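Local coordinates for uncharacterized protein (Streptomyces malaysiense, PDB 6ZYL), which catalyses the beta-hydroxylation of thioholgamide as a non-heme monooxygenase, probably using iron and 2-oxoglutarate, at residues N42-A47 / D87-H92; T58-V63 / L114-A119; Q141-V146 / P239-T244; T151-T154 / G158-R161; P263-E268 / D272-N277. One frame throughout, in Å; residues are numbered along the deposited sequence.

Interaction 1: residues N42-A47 / D87-H92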
# COMPACT_ATOMS: atom_id res chain seq x y z
N ASN A 42 2.02 -7.00 -14.45
CA ASN A 42 1.34 -6.00 -15.26
C ASN A 42 0.01 -5.63 -14.62
O ASN A 42 -0.70 -6.47 -14.07
CB ASN A 42 1.13 -6.53 -16.68
CG ASN A 42 2.42 -6.54 -17.48
OD1 ASN A 42 3.36 -5.80 -17.19
ND2 ASN A 42 2.47 -7.38 -18.51
N ALA A 43 -0.31 -4.34 -14.68
CA ALA A 43 -1.57 -3.83 -14.15
C ALA A 43 -2.14 -2.76 -15.08
O ALA A 43 -3.05 -3.04 -15.86
CB ALA A 43 -1.36 -3.26 -12.74
N LEU A 44 -1.59 -1.56 -15.01
CA LEU A 44 -2.03 -0.45 -15.84
C LEU A 44 -1.10 -0.28 -17.03
O LEU A 44 0.10 -0.56 -16.96
CB LEU A 44 -2.08 0.85 -15.04
CG LEU A 44 -3.34 1.14 -14.23
CD1 LEU A 44 -3.70 -0.02 -13.32
CD2 LEU A 44 -3.16 2.42 -13.43
N THR A 45 -1.67 0.18 -18.15
CA THR A 45 -0.86 0.60 -19.28
C THR A 45 -0.16 1.91 -18.95
O THR A 45 -0.49 2.59 -17.97
CB THR A 45 -1.72 0.77 -20.53
OG1 THR A 45 -2.66 1.83 -20.33
CG2 THR A 45 -2.47 -0.52 -20.85
N HIS A 46 0.82 2.28 -19.78
CA HIS A 46 1.47 3.57 -19.61
C HIS A 46 0.44 4.70 -19.65
O HIS A 46 0.52 5.66 -18.87
CB HIS A 46 2.53 3.79 -20.68
CG HIS A 46 3.67 2.81 -20.61
ND1 HIS A 46 4.87 3.12 -20.00
CD2 HIS A 46 3.79 1.55 -21.08
CE1 HIS A 46 5.68 2.07 -20.10
NE2 HIS A 46 5.05 1.11 -20.74
N ALA A 47 -0.53 4.60 -20.56
CA ALA A 47 -1.53 5.65 -20.70
C ALA A 47 -2.46 5.69 -19.49
O ALA A 47 -2.83 6.77 -19.01
CB ALA A 47 -2.34 5.45 -21.98
N ASP A 87 -10.40 4.24 -6.17
CA ASP A 87 -11.38 3.17 -6.23
C ASP A 87 -11.19 2.32 -7.47
O ASP A 87 -11.30 1.09 -7.42
CB ASP A 87 -12.80 3.76 -6.20
CG ASP A 87 -13.86 2.74 -6.58
OD1 ASP A 87 -14.28 1.96 -5.70
OD2 ASP A 87 -14.27 2.72 -7.76
N ARG A 88 -10.89 2.95 -8.61
CA ARG A 88 -10.75 2.21 -9.86
C ARG A 88 -9.55 1.27 -9.82
O ARG A 88 -9.64 0.13 -10.28
CB ARG A 88 -10.64 3.19 -11.03
CG ARG A 88 -10.63 2.53 -12.40
CD ARG A 88 -10.59 3.58 -13.52
NE ARG A 88 -9.34 4.33 -13.53
CZ ARG A 88 -9.23 5.62 -13.20
NH1 ARG A 88 -10.31 6.31 -12.83
NH2 ARG A 88 -8.05 6.22 -13.24
N ILE A 89 -8.43 1.73 -9.27
CA ILE A 89 -7.21 0.92 -9.31
C ILE A 89 -7.34 -0.30 -8.41
O ILE A 89 -6.99 -1.42 -8.81
CB ILE A 89 -5.99 1.78 -8.93
CG1 ILE A 89 -5.74 2.84 -10.01
CG2 ILE A 89 -4.76 0.90 -8.75
CD1 ILE A 89 -4.55 3.73 -9.75
N VAL A 90 -7.85 -0.12 -7.19
CA VAL A 90 -7.91 -1.24 -6.27
C VAL A 90 -8.90 -2.31 -6.75
O VAL A 90 -8.86 -3.44 -6.26
CB VAL A 90 -8.27 -0.80 -4.83
CG1 VAL A 90 -7.34 0.32 -4.37
CG2 VAL A 90 -9.73 -0.36 -4.75
N HIS A 91 -9.78 -1.97 -7.68
CA HIS A 91 -10.70 -2.93 -8.27
C HIS A 91 -10.24 -3.42 -9.64
O HIS A 91 -10.97 -4.18 -10.29
CB HIS A 91 -12.10 -2.33 -8.38
CG HIS A 91 -12.80 -2.18 -7.07
ND1 HIS A 91 -12.64 -1.07 -6.27
CD2 HIS A 91 -13.65 -2.99 -6.41
CE1 HIS A 91 -13.37 -1.21 -5.17
NE2 HIS A 91 -13.99 -2.37 -5.23
N HIS A 92 -9.06 -3.01 -10.09
CA HIS A 92 -8.60 -3.38 -11.43
C HIS A 92 -8.47 -4.90 -11.54
O HIS A 92 -7.81 -5.52 -10.69
CB HIS A 92 -7.26 -2.71 -11.72
CG HIS A 92 -6.88 -2.74 -13.17
ND1 HIS A 92 -6.41 -3.88 -13.79
CD2 HIS A 92 -6.91 -1.78 -14.12
CE1 HIS A 92 -6.17 -3.62 -15.06
NE2 HIS A 92 -6.46 -2.35 -15.29
O HOH W 1 -4.62 -2.30 -17.83
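L44 lays one of its two methyls over a face of the H92 imidazole, a CH-pi contact in which L44 CD1 stands 4.2 Å from the H92 ring centroid and 28° off the ring normal. The shortest approach between them is 3.7 Å, from L44 CD1 to H92 CD2. The other branch turns to the preceding helix, where L44 CD2 meets I89 CD1 at 4.1 Å, the two side chains crossing at about a right angle. L44 thus spans the last turn of helix 84-90 and H92, two residues beyond its end.

The H92 ring, its CG anti to the backbone N (chi1 -165°), extends toward the 42-47 loop. It approaches the A43 carbonyl obliquely, and A43 O comes within 3.3 Å of H92 CE1. A water joins the two: it donates to A43 O at 2.6 Å and lies 3.1 Å from H92 NE2. The far nitrogen, ND1, is occupied by A94 N; polar partners at both nitrogens probably limit rotation of the ring. A leucine here would probably leave the A43-bound water without its second protein partner and the first turn of the next helix without its side-chain cap.

I89 also rests on F232 and I234 of strand 229-237, and both I89 and A43 touch I95. H92 is the N-cap of helix 93-103, and the kink it occupies between two consecutive helices is covered by the loop leading into helix 46-66, an arrangement belonging to the helical layer that backs the major sheet of the double-stranded beta-helix fold.

Interaction 2: residues T58-V63 / L114-A119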
# COMPACT_ATOMS: atom_id res chain seq x y z
N THR A 58 -4.94 15.96 -9.40
CA THR A 58 -6.14 16.73 -9.30
C THR A 58 -6.77 16.53 -7.91
O THR A 58 -7.16 17.44 -7.29
CB THR A 58 -7.14 16.39 -10.41
OG1 THR A 58 -6.64 16.84 -11.65
CG2 THR A 58 -8.45 17.04 -10.17
N TYR A 59 -6.80 15.30 -7.44
CA TYR A 59 -7.33 14.98 -6.15
C TYR A 59 -6.53 15.64 -5.01
O TYR A 59 -7.10 16.16 -4.13
CB TYR A 59 -7.37 13.47 -6.01
CG TYR A 59 -7.27 12.95 -4.62
CD1 TYR A 59 -8.38 12.82 -3.83
CD2 TYR A 59 -6.08 12.58 -4.11
CE1 TYR A 59 -8.30 12.35 -2.57
CE2 TYR A 59 -5.98 12.10 -2.86
CZ TYR A 59 -7.10 11.99 -2.09
OH TYR A 59 -6.98 11.55 -0.87
N LEU A 60 -5.22 15.62 -5.11
CA LEU A 60 -4.39 16.19 -4.10
C LEU A 60 -4.61 17.69 -3.99
O LEU A 60 -4.66 18.19 -2.93
CB LEU A 60 -2.93 15.87 -4.36
CG LEU A 60 -2.46 14.45 -4.10
CD1 LEU A 60 -1.07 14.21 -4.60
CD2 LEU A 60 -2.60 14.03 -2.67
N ARG A 61 -4.74 18.37 -5.11
CA ARG A 61 -5.00 19.79 -5.11
C ARG A 61 -6.36 20.09 -4.48
O ARG A 61 -6.48 20.96 -3.72
CB ARG A 61 -4.95 20.40 -6.52
CG ARG A 61 -3.59 20.49 -7.15
CD ARG A 61 -3.57 21.27 -8.43
NE ARG A 61 -4.25 20.64 -9.52
CZ ARG A 61 -3.73 19.73 -10.33
NH1 ARG A 61 -2.48 19.35 -10.23
NH2 ARG A 61 -4.46 19.24 -11.26
N ALA A 62 -7.36 19.32 -4.82
CA ALA A 62 -8.67 19.52 -4.31
C ALA A 62 -8.78 19.36 -2.80
O ALA A 62 -9.30 20.20 -2.16
CB ALA A 62 -9.62 18.57 -4.99
N VAL A 63 -8.21 18.30 -2.25
CA VAL A 63 -8.29 18.11 -0.80
C VAL A 63 -7.42 19.14 -0.09
O VAL A 63 -7.76 19.59 1.02
CB VAL A 63 -7.88 16.67 -0.42
CG1 VAL A 63 -8.80 15.67 -1.11
CG2 VAL A 63 -6.43 16.41 -0.76
N LEU A 114 -0.55 6.71 -0.59
CA LEU A 114 0.22 7.42 -1.61
C LEU A 114 1.62 7.64 -1.06
O LEU A 114 1.79 8.28 -0.01
CB LEU A 114 -0.43 8.76 -1.97
CG LEU A 114 -1.33 8.76 -3.21
CD1 LEU A 114 -2.06 10.09 -3.31
CD2 LEU A 114 -0.54 8.47 -4.47
N PHE A 115 2.62 7.09 -1.74
CA PHE A 115 4.03 7.27 -1.39
C PHE A 115 4.65 8.12 -2.49
O PHE A 115 4.95 7.61 -3.58
CB PHE A 115 4.73 5.93 -1.22
CG PHE A 115 4.23 5.12 -0.06
CD1 PHE A 115 4.14 5.69 1.20
CD2 PHE A 115 3.87 3.80 -0.23
CE1 PHE A 115 3.68 4.95 2.28
CE2 PHE A 115 3.41 3.05 0.84
CZ PHE A 115 3.31 3.63 2.10
N ILE A 116 4.83 9.40 -2.22
CA ILE A 116 5.33 10.36 -3.20
C ILE A 116 6.68 10.87 -2.73
O ILE A 116 6.81 11.36 -1.60
CB ILE A 116 4.35 11.53 -3.41
CG1 ILE A 116 3.00 11.00 -3.88
CG2 ILE A 116 4.91 12.53 -4.40
CD1 ILE A 116 1.85 11.96 -3.67
N ARG A 117 7.69 10.74 -3.58
CA ARG A 117 9.02 11.29 -3.31
C ARG A 117 9.27 12.41 -4.31
O ARG A 117 9.60 12.14 -5.48
CB ARG A 117 10.08 10.20 -3.42
CG ARG A 117 9.86 9.09 -2.40
CD ARG A 117 11.04 8.14 -2.32
NE ARG A 117 12.03 8.57 -1.33
CZ ARG A 117 11.95 8.33 -0.03
NH1 ARG A 117 10.93 7.64 0.46
NH2 ARG A 117 12.90 8.77 0.79
N PRO A 118 9.12 13.67 -3.92
CA PRO A 118 9.19 14.76 -4.91
C PRO A 118 10.60 14.95 -5.44
O PRO A 118 11.58 14.38 -4.94
CB PRO A 118 8.71 16.00 -4.13
CG PRO A 118 8.85 15.65 -2.69
CD PRO A 118 8.95 14.16 -2.54
N ALA A 119 10.69 15.77 -6.48
CA ALA A 119 11.97 16.06 -7.11
C ALA A 119 12.98 16.56 -6.08
O ALA A 119 12.65 17.36 -5.21
CB ALA A 119 11.79 17.11 -8.21
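The phenol ring of Y59 is met obliquely by L114, whose CD1 lies 4.4 Å from Y59 CE2, while W85 joins the same ring in an edge-to-face pair. I79 and F271 add further apolar contacts to the Y59 side chain, and its hydroxyl is hydrogen-bonded to A74 O.

L60, the next residue of the helix, carries the main contact. Its two methyls part to different partners, both met tip to tip: L60 CD2 faces L114 CD1 at 4.0 Å, and L60 CD1 faces I116 CD1 at 3.8 Å. L114 CD1 thus serves both helix residues. A chi1 of -73° holds CG of L60 anti to the carbonyl carbon, which sends the fork toward the strand.

Here helix 46-66 packs against one face of the major sheet of the double-stranded beta-helix. The segment axes run almost perpendicular, at 96°, and pass 13.0 Å apart, a spacing bridged by side-chain ends alone.

Strand alternation decides which residues take part. L114 and I116 point to the helix, whereas F115 and R117 turn to the other face, where F115 packs on R145 and W147 of strand 143-149. I116 also touches F230 of the adjoining strand 229-237.

Interaction 3: residues Q141-V146 / P239-T244; sequences QHAARV and PRVSPT
H142 enters the contact at its CB, which rests 3.6 Å from V241 CG2. One bond further out, CG lies against R240 CB; H142 CD2 comes closer, 3.6 Å from R240 CB. R240 CB lies over one face of the H142 imidazole, 3.8 Å from the ring centroid and 19° off the normal, a CH-pi contact. R240 then follows the ring outward, with its CD 3.6 Å from H142 CE1. At the tip, H142 NE2 and R240 NE are 3.3 Å apart, with the ring and guanidinium planes turned 49° against each other. A bend in the arginine chain at chi3 (59°) gives this inclined approach.

The opposite face of the imidazole is covered by Q141 CB, so the ring is sandwiched between two aliphatic groups. Nearer the backbone V241 is tightly placed: its CG2 sits only 3.1 Å from H142 O. An alanine in place of H142 would probably leave the R240 chain without the flat surface it lies on and free to swing into solvent.

The backbone of H142 pairs with T238, so the contact lies at the end of the antiparallel pairing of strands 143-149 and 229-237, where the chain leaves the major sheet for strand 242-243. Dispersion and CH-pi contact dominate, and the adjacent guanidinium would probably disfavour protonation of the imidazole.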
# COMPACT_ATOMS: atom_id res chain seq x y z
N GLN A 141 0.63 -15.39 5.99
CA GLN A 141 0.18 -16.18 4.86
C GLN A 141 -0.91 -15.53 4.03
O GLN A 141 -1.16 -15.99 2.91
CB GLN A 141 -0.33 -17.55 5.34
CG GLN A 141 0.73 -18.46 5.93
CD GLN A 141 1.82 -18.81 4.93
OE1 GLN A 141 1.54 -19.05 3.75
NE2 GLN A 141 3.06 -18.82 5.39
N HIS A 142 -1.57 -14.48 4.53
CA HIS A 142 -2.84 -14.05 3.96
C HIS A 142 -2.89 -12.55 3.70
O HIS A 142 -3.97 -11.95 3.75
CB HIS A 142 -3.99 -14.46 4.89
CG HIS A 142 -3.99 -15.92 5.24
ND1 HIS A 142 -4.17 -16.91 4.30
CD2 HIS A 142 -3.82 -16.55 6.42
CE1 HIS A 142 -4.12 -18.09 4.89
NE2 HIS A 142 -3.91 -17.90 6.18
N ALA A 143 -1.75 -11.93 3.40
CA ALA A 143 -1.75 -10.52 3.07
C ALA A 143 -0.62 -10.22 2.10
O ALA A 143 0.37 -10.95 2.02
CB ALA A 143 -1.61 -9.64 4.32
N ALA A 144 -0.78 -9.12 1.36
CA ALA A 144 0.22 -8.65 0.43
C ALA A 144 -0.05 -7.18 0.13
O ALA A 144 -1.21 -6.76 0.09
CB ALA A 144 0.21 -9.47 -0.87
N ARG A 145 1.01 -6.41 -0.04
CA ARG A 145 0.91 -5.01 -0.43
C ARG A 145 1.25 -4.88 -1.91
O ARG A 145 2.33 -5.31 -2.34
CB ARG A 145 1.83 -4.13 0.41
CG ARG A 145 1.85 -2.68 -0.04
CD ARG A 145 2.50 -1.78 1.00
NE ARG A 145 1.66 -1.60 2.18
CZ ARG A 145 1.91 -0.73 3.15
NH1 ARG A 145 2.99 0.04 3.09
NH2 ARG A 145 1.09 -0.64 4.19
N VAL A 146 0.34 -4.31 -2.68
CA VAL A 146 0.55 -4.03 -4.10
C VAL A 146 1.02 -2.60 -4.23
O VAL A 146 0.31 -1.66 -3.85
CB VAL A 146 -0.73 -4.28 -4.91
CG1 VAL A 146 -0.50 -3.92 -6.38
CG2 VAL A 146 -1.18 -5.73 -4.77
N PRO A 239 -10.07 -12.98 4.56
CA PRO A 239 -10.80 -13.01 5.84
C PRO A 239 -10.09 -13.80 6.93
O PRO A 239 -10.58 -13.82 8.07
CB PRO A 239 -12.15 -13.66 5.47
CG PRO A 239 -12.25 -13.54 3.96
CD PRO A 239 -10.83 -13.60 3.46
N ARG A 240 -8.97 -14.46 6.62
CA ARG A 240 -8.19 -15.13 7.65
C ARG A 240 -7.26 -14.18 8.39
O ARG A 240 -6.67 -14.58 9.40
CB ARG A 240 -7.38 -16.28 7.04
CG ARG A 240 -8.24 -17.43 6.53
CD ARG A 240 -7.41 -18.69 6.27
NE ARG A 240 -6.70 -19.15 7.46
CZ ARG A 240 -7.07 -20.18 8.21
NH1 ARG A 240 -8.16 -20.88 7.90
NH2 ARG A 240 -6.36 -20.51 9.28
N VAL A 241 -7.10 -12.95 7.91
CA VAL A 241 -6.39 -11.92 8.65
C VAL A 241 -7.34 -11.33 9.68
O VAL A 241 -8.52 -11.10 9.39
CB VAL A 241 -5.84 -10.84 7.70
CG1 VAL A 241 -5.12 -9.76 8.50
CG2 VAL A 241 -4.92 -11.45 6.66
N SER A 242 -6.84 -11.10 10.89
CA SER A 242 -7.65 -10.52 11.95
C SER A 242 -6.88 -9.41 12.65
O SER A 242 -5.66 -9.49 12.79
CB SER A 242 -8.07 -11.59 12.97
OG SER A 242 -6.95 -12.04 13.71
N PRO A 243 -7.57 -8.36 13.09
CA PRO A 243 -6.89 -7.32 13.87
C PRO A 243 -6.44 -7.85 15.22
O PRO A 243 -7.16 -8.58 15.90
CB PRO A 243 -7.95 -6.22 14.02
CG PRO A 243 -9.26 -6.90 13.80
CD PRO A 243 -9.00 -8.05 12.86
N THR A 244 -5.22 -7.47 15.61
CA THR A 244 -4.70 -7.87 16.91
C THR A 244 -5.60 -7.36 18.03
O THR A 244 -5.79 -8.04 19.05
CB THR A 244 -3.28 -7.35 17.10
OG1 THR A 244 -3.26 -5.93 16.84
CG2 THR A 244 -2.32 -8.04 16.15

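Interaction 4: residues T151-T154 / G158-R161; sequences TDTT and GTMR
T153 and T159 make the close-packed half of the contact, their side chains crossing at about a right angle. T159 OG1 reaches to 3.5 Å from T153 CB, and the two hydroxyl oxygens are 3.9 Å apart. Both hydroxyls are hydrogen-bonded to V202 O, which links the two threonines; W147 packs against both. In T159 the hydroxyl stands anti to the backbone N (chi1 -167°), leaving the methyl between N and the carbonyl carbon. From there T159 CG2 meets T154 O at 3.2 Å. T159 CB is close behind, 3.4 Å from T154 O.

T154 belongs to the looser, partly exposed side. It gives the contact its carbonyl, but its CB points away from 158-161, and OG1 turns back to A156 N, the bond of an ST turn. N157 spans the bend, ND2 bonded to D152 O and OD1 to T154 N. G158 follows with positive phi (87°), turning the chain toward strand 160-162.

The result is a short loop joining strand 143-149 of the major sheet to strand 160-162 of the minor sheet, one of the crossings between the two sheets of a double-stranded beta-helix.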
# COMPACT_ATOMS: atom_id res chain seq x y z
N THR A 151 4.35 6.77 -11.68
CA THR A 151 5.47 7.15 -12.52
C THR A 151 6.40 5.95 -12.67
O THR A 151 6.28 4.96 -11.95
CB THR A 151 6.25 8.33 -11.91
OG1 THR A 151 6.76 7.94 -10.62
CG2 THR A 151 5.38 9.56 -11.77
N ASP A 152 7.33 6.05 -13.61
CA ASP A 152 8.44 5.10 -13.64
C ASP A 152 9.16 5.11 -12.30
O ASP A 152 9.20 6.12 -11.60
CB ASP A 152 9.43 5.45 -14.75
CG ASP A 152 8.87 5.22 -16.14
OD1 ASP A 152 7.96 4.39 -16.31
OD2 ASP A 152 9.37 5.89 -17.08
N THR A 153 9.73 3.97 -11.93
CA THR A 153 10.66 3.89 -10.81
C THR A 153 12.03 3.50 -11.35
O THR A 153 12.15 2.50 -12.07
CB THR A 153 10.20 2.90 -9.73
OG1 THR A 153 10.15 1.58 -10.27
CG2 THR A 153 8.82 3.31 -9.20
N THR A 154 13.04 4.31 -11.03
CA THR A 154 14.38 4.16 -11.58
C THR A 154 15.38 4.06 -10.44
O THR A 154 15.03 4.23 -9.27
CB THR A 154 14.74 5.35 -12.48
OG1 THR A 154 15.10 6.47 -11.67
CG2 THR A 154 13.56 5.73 -13.37
N GLY A 158 14.46 7.64 -6.34
CA GLY A 158 14.06 7.37 -4.97
C GLY A 158 13.25 6.10 -4.80
O GLY A 158 12.32 6.05 -3.98
N THR A 159 13.60 5.06 -5.54
CA THR A 159 12.79 3.86 -5.52
C THR A 159 13.08 3.02 -4.27
O THR A 159 14.03 3.26 -3.52
CB THR A 159 13.02 3.02 -6.78
OG1 THR A 159 12.00 2.02 -6.88
CG2 THR A 159 14.38 2.35 -6.73
N MET A 160 12.22 2.03 -4.06
CA MET A 160 12.32 1.10 -2.95
C MET A 160 13.28 -0.03 -3.28
O MET A 160 13.41 -0.45 -4.43
CB MET A 160 10.92 0.55 -2.65
CG MET A 160 10.77 -0.36 -1.46
SD MET A 160 9.02 -0.44 -1.02
CE MET A 160 8.28 -1.00 -2.55
N ARG A 161 13.98 -0.51 -2.25
CA ARG A 161 14.83 -1.68 -2.34
C ARG A 161 14.26 -2.79 -1.47
O ARG A 161 13.78 -2.54 -0.37
CB ARG A 161 16.26 -1.40 -1.86
CG ARG A 161 16.91 -0.14 -2.38
CD ARG A 161 18.42 -0.20 -2.13
NE ARG A 161 18.78 0.13 -0.75
CZ ARG A 161 18.66 1.34 -0.21
NH1 ARG A 161 18.18 2.35 -0.92
NH2 ARG A 161 19.02 1.55 1.05

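Interaction 5: residues P263-E268 / D272-N277; sequences PERRPE and DQAALN
P267 and A275 bring the backbones closest, their CA atoms 5.3 Å apart, as the irregular segment 263-268 passes beside the first turn of helix 273-295. Between them the apolar touch is small and direct: P267 CB meets A275 CB at 3.9 Å.

Beside it lies a polar group at the helix start. D272 is the N-cap, and its OD2 takes a weak bond from A275 N at 3.4 Å with an N-H...O angle of 141°. The same OD2 receives a water at 2.7 Å, and that water accepts from E268 N at 2.9 Å, so one carboxylate oxygen links the helix end to the loop backbone. The D272 carboxylate, carried on a CG anti to N (chi1 165°), folds over the first turn, where the helix dipole would probably favour its ionised form.

R265 reaches across on the exposed side. A274 CB stands at the guanidinium edge, near its plane, 4.4 Å from R265 NH2; the charge itself is paired with D278 one turn further along. On the helix, Q273 NE2 donates to N277 OD1 at 3.0 Å.

The loop has further salt bridges, E264 with K78 and R266 with D87 of helix 84-90. The contact thus sits at the surface between strand 262-263, an outermost strand of the major sheet, and the long C-terminal helix.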
# COMPACT_ATOMS: atom_id res chain seq x y z
N PRO A 263 -17.80 -4.04 6.96
CA PRO A 263 -17.68 -3.78 5.52
C PRO A 263 -17.74 -2.30 5.18
O PRO A 263 -18.49 -1.53 5.79
CB PRO A 263 -18.88 -4.54 4.93
CG PRO A 263 -19.89 -4.59 6.04
CD PRO A 263 -19.10 -4.64 7.33
N GLU A 264 -16.92 -1.91 4.21
CA GLU A 264 -16.91 -0.56 3.67
C GLU A 264 -17.66 -0.55 2.34
O GLU A 264 -18.13 -1.58 1.86
CB GLU A 264 -15.46 -0.07 3.53
CG GLU A 264 -14.78 0.20 4.87
CD GLU A 264 -13.27 0.27 4.78
OE1 GLU A 264 -12.71 -0.03 3.70
OE2 GLU A 264 -12.63 0.63 5.80
N ARG A 265 -17.78 0.63 1.75
CA ARG A 265 -18.50 0.80 0.50
C ARG A 265 -17.66 1.57 -0.50
O ARG A 265 -16.84 2.41 -0.13
CB ARG A 265 -19.84 1.54 0.71
CG ARG A 265 -20.52 1.25 2.03
CD ARG A 265 -22.04 1.41 1.92
NE ARG A 265 -22.46 2.81 1.95
CZ ARG A 265 -22.77 3.47 3.06
NH1 ARG A 265 -22.70 2.88 4.24
NH2 ARG A 265 -23.15 4.74 2.98
N ARG A 266 -17.88 1.29 -1.79
CA ARG A 266 -17.21 2.04 -2.84
C ARG A 266 -17.85 3.42 -2.97
O ARG A 266 -19.07 3.56 -2.81
CB ARG A 266 -17.31 1.31 -4.17
CG ARG A 266 -16.77 -0.10 -4.16
CD ARG A 266 -16.91 -0.74 -5.54
NE ARG A 266 -16.08 -0.06 -6.54
CZ ARG A 266 -15.86 -0.52 -7.77
NH1 ARG A 266 -16.40 -1.67 -8.15
NH2 ARG A 266 -15.09 0.16 -8.61
N PRO A 267 -17.07 4.46 -3.27
CA PRO A 267 -17.66 5.79 -3.47
C PRO A 267 -18.45 5.85 -4.76
O PRO A 267 -18.00 5.38 -5.81
CB PRO A 267 -16.44 6.72 -3.51
CG PRO A 267 -15.33 5.84 -4.05
CD PRO A 267 -15.61 4.46 -3.50
N GLU A 268 -19.65 6.43 -4.69
CA GLU A 268 -20.46 6.61 -5.89
C GLU A 268 -19.86 7.67 -6.81
O GLU A 268 -19.96 7.56 -8.03
CB GLU A 268 -21.89 6.97 -5.52
CG GLU A 268 -22.61 5.92 -4.69
CD GLU A 268 -22.90 4.66 -5.48
OE1 GLU A 268 -23.18 4.76 -6.69
OE2 GLU A 268 -22.83 3.56 -4.88
N ASP A 272 -18.35 12.31 -2.77
CA ASP A 272 -19.77 12.21 -2.47
C ASP A 272 -19.98 12.20 -0.96
O ASP A 272 -19.24 11.55 -0.22
CB ASP A 272 -20.34 10.94 -3.10
CG ASP A 272 -21.70 10.58 -2.56
OD1 ASP A 272 -22.67 11.33 -2.81
OD2 ASP A 272 -21.80 9.54 -1.87
N GLN A 273 -21.00 12.94 -0.51
CA GLN A 273 -21.15 13.18 0.93
C GLN A 273 -21.27 11.87 1.70
O GLN A 273 -20.73 11.74 2.81
CB GLN A 273 -22.37 14.07 1.19
CG GLN A 273 -22.50 14.53 2.64
CD GLN A 273 -21.30 15.35 3.10
OE1 GLN A 273 -20.95 16.36 2.49
NE2 GLN A 273 -20.67 14.92 4.18
N ALA A 274 -21.98 10.89 1.15
CA ALA A 274 -22.06 9.59 1.80
C ALA A 274 -20.68 8.95 1.91
O ALA A 274 -20.36 8.30 2.91
CB ALA A 274 -23.01 8.66 1.04
N ALA A 275 -19.84 9.15 0.89
CA ALA A 275 -18.48 8.61 0.94
C ALA A 275 -17.64 9.35 1.96
O ALA A 275 -16.83 8.74 2.67
CB ALA A 275 -17.84 8.69 -0.45
N LEU A 276 -17.80 10.67 2.05
CA LEU A 276 -17.06 11.44 3.04
C LEU A 276 -17.40 10.98 4.46
O LEU A 276 -16.51 10.82 5.30
CB LEU A 276 -17.36 12.93 2.89
CG LEU A 276 -16.77 13.65 1.68
CD1 LEU A 276 -17.23 15.11 1.69
CD2 LEU A 276 -15.26 13.57 1.67
N ASN A 277 -18.69 10.76 4.73
CA ASN A 277 -19.09 10.33 6.07
C ASN A 277 -18.52 8.96 6.40
O ASN A 277 -18.01 8.75 7.51
CB ASN A 277 -20.62 10.32 6.17
CG ASN A 277 -21.22 11.71 6.05
OD1 ASN A 277 -20.54 12.71 6.24
ND2 ASN A 277 -22.51 11.77 5.73
O HOH W 2 -20.73 7.12 -2.14

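Interactions 1 and 2 share helix 46-66, their centres about 18 Å apart. Interaction 1 touches interaction 5 through a salt bridge, D87 OD2 to R266 NH2 at 2.8 Å. Interactions 2 and 3 lie on opposite sides of the chain's centre, yet meet on one face of the major sheet, across strand 229-237, where F115 CZ is 3.7 Å from R145 NH1. R117 CD packs 3.0 Å from G158 O, where interactions 2 and 4 touch. Interactions 4 and 5 are farthest apart, about 32 Å between centres. In this family iron binds between the two sheets; this apo structure lacks the metal, and the contacts at 42-47/87-92, 58-63/114-119 and 263-268/272-277 involve the helices outside the major sheet.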